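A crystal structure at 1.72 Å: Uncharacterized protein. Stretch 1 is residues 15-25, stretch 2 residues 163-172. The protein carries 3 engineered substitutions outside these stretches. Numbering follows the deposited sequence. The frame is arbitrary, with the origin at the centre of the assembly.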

# COMPACT_ATOMS: atom_id res chain seq x y z
N ARG A 15 4.19 -19.10 -7.05
CA ARG A 15 3.03 -19.98 -6.86
C ARG A 15 1.73 -19.29 -7.26
O ARG A 15 0.78 -19.96 -7.66
CB ARG A 15 2.92 -20.43 -5.41
CG ARG A 15 4.08 -21.28 -4.90
CD ARG A 15 3.84 -21.64 -3.44
NE ARG A 15 5.06 -22.03 -2.74
CZ ARG A 15 5.18 -22.02 -1.41
NH1 ARG A 15 4.16 -21.64 -0.65
NH2 ARG A 15 6.32 -22.37 -0.85
N ALA A 16 1.70 -17.97 -7.14
CA ALA A 16 0.49 -17.20 -7.45
C ALA A 16 0.43 -16.76 -8.90
O ALA A 16 -0.52 -16.10 -9.32
CB ALA A 16 0.40 -15.97 -6.54
N LEU A 17 1.45 -17.12 -9.68
CA LEU A 17 1.56 -16.62 -11.05
C LEU A 17 1.32 -17.69 -12.11
O LEU A 17 1.61 -18.87 -11.91
CB LEU A 17 2.93 -15.97 -11.28
CG LEU A 17 3.31 -14.83 -10.33
CD1 LEU A 17 4.67 -14.25 -10.68
CD2 LEU A 17 2.25 -13.72 -10.31
N GLN A 18 0.78 -17.25 -13.25
CA GLN A 18 0.63 -18.11 -14.42
C GLN A 18 0.86 -17.27 -15.67
O GLN A 18 1.15 -16.07 -15.56
CB GLN A 18 -0.76 -18.75 -14.44
CG GLN A 18 -1.91 -17.75 -14.40
CD GLN A 18 -3.27 -18.42 -14.31
OE1 GLN A 18 -3.39 -19.62 -14.53
NE2 GLN A 18 -4.29 -17.64 -13.98
N GLY A 19 0.72 -17.89 -16.84
CA GLY A 19 0.81 -17.17 -18.11
C GLY A 19 2.09 -16.38 -18.31
O GLY A 19 3.19 -16.88 -18.06
N GLU A 20 1.95 -15.14 -18.79
CA GLU A 20 3.11 -14.29 -19.07
C GLU A 20 3.84 -13.85 -17.80
O GLU A 20 5.07 -13.74 -17.80
CB GLU A 20 2.69 -13.07 -19.90
CG GLU A 20 3.84 -12.15 -20.36
CD GLU A 20 4.27 -11.13 -19.30
OE1 GLU A 20 5.45 -10.71 -19.32
OE2 GLU A 20 3.43 -10.73 -18.46
N LEU A 21 3.09 -13.57 -16.73
CA LEU A 21 3.71 -13.07 -15.51
C LEU A 21 4.63 -14.11 -14.90
O LEU A 21 5.68 -13.77 -14.34
CB LEU A 21 2.67 -12.59 -14.50
CG LEU A 21 2.00 -11.24 -14.79
CD1 LEU A 21 1.07 -10.85 -13.64
CD2 LEU A 21 3.04 -10.15 -15.06
N LEU A 22 4.26 -15.39 -15.03
CA LEU A 22 5.07 -16.49 -14.51
C LEU A 22 6.43 -16.53 -15.18
O LEU A 22 7.41 -16.99 -14.57
CB LEU A 22 4.36 -17.82 -14.73
CG LEU A 22 5.10 -19.02 -14.15
CD1 LEU A 22 5.44 -18.75 -12.68
CD2 LEU A 22 4.28 -20.29 -14.29
N GLN A 23 6.50 -16.06 -16.42
CA GLN A 23 7.74 -16.09 -17.19
C GLN A 23 8.45 -14.75 -17.18
O GLN A 23 9.50 -14.58 -17.83
CB GLN A 23 7.47 -16.51 -18.64
CG GLN A 23 6.73 -17.85 -18.78
CD GLN A 23 7.39 -19.00 -18.03
OE1 GLN A 23 8.62 -19.04 -17.88
NE2 GLN A 23 6.58 -19.94 -17.55
N ASN A 24 7.87 -13.79 -16.47
CA ASN A 24 8.39 -12.43 -16.43
C ASN A 24 9.34 -12.27 -15.25
O ASN A 24 8.92 -11.90 -14.16
CB ASN A 24 7.22 -11.44 -16.33
CG ASN A 24 7.64 -10.01 -16.58
OD1 ASN A 24 8.69 -9.57 -16.12
ND2 ASN A 24 6.80 -9.26 -17.29
N GLU A 25 10.62 -12.56 -15.46
CA GLU A 25 11.59 -12.50 -14.38
C GLU A 25 11.72 -11.12 -13.72
O GLU A 25 11.83 -11.04 -12.49
CB GLU A 25 12.96 -13.05 -14.82
CG GLU A 25 12.92 -14.52 -15.28
CD GLU A 25 12.57 -15.50 -14.16
OE1 GLU A 25 12.56 -15.12 -12.97
OE2 GLU A 25 12.32 -16.69 -14.48
N LYS A 163 -0.58 -2.58 -11.35
CA LYS A 163 -1.61 -2.97 -12.33
C LYS A 163 -1.59 -4.45 -12.62
O LYS A 163 -2.63 -5.05 -12.87
CB LYS A 163 -1.48 -2.19 -13.64
CG LYS A 163 -1.79 -0.69 -13.51
CD LYS A 163 -1.70 -0.02 -14.89
CE LYS A 163 -2.10 1.43 -14.85
NZ LYS A 163 -1.98 2.03 -16.21
N LYS A 164 -0.41 -5.05 -12.58
CA LYS A 164 -0.29 -6.46 -12.90
C LYS A 164 -0.88 -7.34 -11.82
O LYS A 164 -1.21 -8.49 -12.07
CB LYS A 164 1.17 -6.84 -13.24
CG LYS A 164 1.71 -5.98 -14.38
CD LYS A 164 3.04 -6.48 -14.96
CE LYS A 164 3.50 -5.54 -16.08
NZ LYS A 164 4.75 -6.00 -16.77
N LEU A 165 -1.06 -6.77 -10.62
CA LEU A 165 -1.71 -7.49 -9.52
C LEU A 165 -3.19 -7.69 -9.79
O LEU A 165 -3.84 -8.53 -9.15
CB LEU A 165 -1.51 -6.76 -8.18
CG LEU A 165 -0.06 -6.61 -7.73
CD1 LEU A 165 -0.00 -5.85 -6.39
CD2 LEU A 165 0.62 -7.98 -7.60
N GLY A 166 -3.74 -6.94 -10.74
CA GLY A 166 -5.13 -7.11 -11.14
C GLY A 166 -5.30 -7.94 -12.39
O GLY A 166 -6.41 -8.15 -12.87
N HIS A 167 -4.19 -8.39 -12.97
CA HIS A 167 -4.23 -9.21 -14.17
C HIS A 167 -4.47 -10.65 -13.74
O HIS A 167 -3.95 -11.09 -12.71
CB HIS A 167 -2.91 -9.13 -14.94
CG HIS A 167 -2.98 -9.68 -16.31
ND1 HIS A 167 -2.95 -11.04 -16.58
CD2 HIS A 167 -3.07 -9.07 -17.53
CE1 HIS A 167 -3.02 -11.23 -17.89
NE2 HIS A 167 -3.09 -10.06 -18.48
N GLN A 168 -5.22 -11.39 -14.53
CA GLN A 168 -5.50 -12.77 -14.15
C GLN A 168 -4.26 -13.65 -14.04
O GLN A 168 -4.29 -14.68 -13.35
CB GLN A 168 -6.53 -13.39 -15.08
CG GLN A 168 -7.52 -14.25 -14.33
CD GLN A 168 -8.65 -14.68 -15.21
OE1 GLN A 168 -9.75 -14.13 -15.13
NE2 GLN A 168 -8.39 -15.65 -16.06
N ASP A 169 -3.17 -13.26 -14.70
CA ASP A 169 -1.90 -13.99 -14.60
C ASP A 169 -1.31 -13.96 -13.19
O ASP A 169 -0.42 -14.74 -12.88
CB ASP A 169 -0.85 -13.40 -15.56
CG ASP A 169 -1.06 -13.82 -16.99
OD1 ASP A 169 -1.89 -14.71 -17.26
OD2 ASP A 169 -0.36 -13.26 -17.86
N SER A 170 -1.80 -13.05 -12.35
CA SER A 170 -1.33 -13.01 -10.96
C SER A 170 -2.35 -13.63 -10.00
O SER A 170 -2.32 -13.37 -8.79
CB SER A 170 -0.94 -11.59 -10.54
OG SER A 170 -2.05 -10.73 -10.55
N SER A 171 -3.25 -14.45 -10.54
CA SER A 171 -4.23 -15.20 -9.75
C SER A 171 -4.27 -16.67 -10.16
O SER A 171 -5.33 -17.18 -10.52
CB SER A 171 -5.63 -14.58 -9.87
OG SER A 171 -5.68 -13.32 -9.20
N ASN A 172 -3.11 -17.34 -10.11
CA ASN A 172 -3.01 -18.77 -10.39
C ASN A 172 -4.01 -19.55 -9.54
O ASN A 172 -3.96 -19.48 -8.31
CB ASN A 172 -1.58 -19.23 -10.08
CG ASN A 172 -1.30 -20.64 -10.54
OD1 ASN A 172 -2.16 -21.52 -10.48
ND2 ASN A 172 -0.07 -20.87 -11.01
O HOH W 1 3.53 -8.23 -18.09
O HOH W 2 0.60 -10.77 -18.13

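Two segments, neither of them a strand and at least 140 residues apart in sequence wherever they touch, are joined here by main-chain bonds of the kind expected between strands. Asn172 N donates to Ala16 O (3.0 Å), and Gln18 N donates to Asp169 O (2.8 Å), an acceptor that Leu17 CA also approaches at 3.3 Å in a CA-H...O contact. The principle is that segments outside a sheet can pair when amide side chains add bonds to a few main-chain ones. Each stretch lends one: Asn172, with chi1 in the t well, sends ND2 to Leu17 O (2.8 Å), while Gln18, with chi1 p and chi2 t, brings NE2 to Gln168 O (3.0 Å).

Asp169 also meets the residues after Gln18. Its OD2 accepts a weak bond from Glu20 N (3.1 Å), and its OD1 occupies space at Gly19 that a beta carbon would invade; the positive phi there also favours glycine. The carboxylates of Glu20 and Asp169 lie close, but one water donates to both Glu20 OE2 (2.8 Å) and Asp169 OD2 (2.7 Å), and another links Glu20 OE2 to Lys164 NZ.

Alongside these polar contacts, buried Leu21 points toward stretch 2, its CD2 packing 3.7 Å from Lys164 CD, and Leu17 CD2 lies 3.8 Å from Ser170 CB; both leucines are buried, and their apolar side chains need no polar partner there. The two stretches together bury 589 Å², both sides summed.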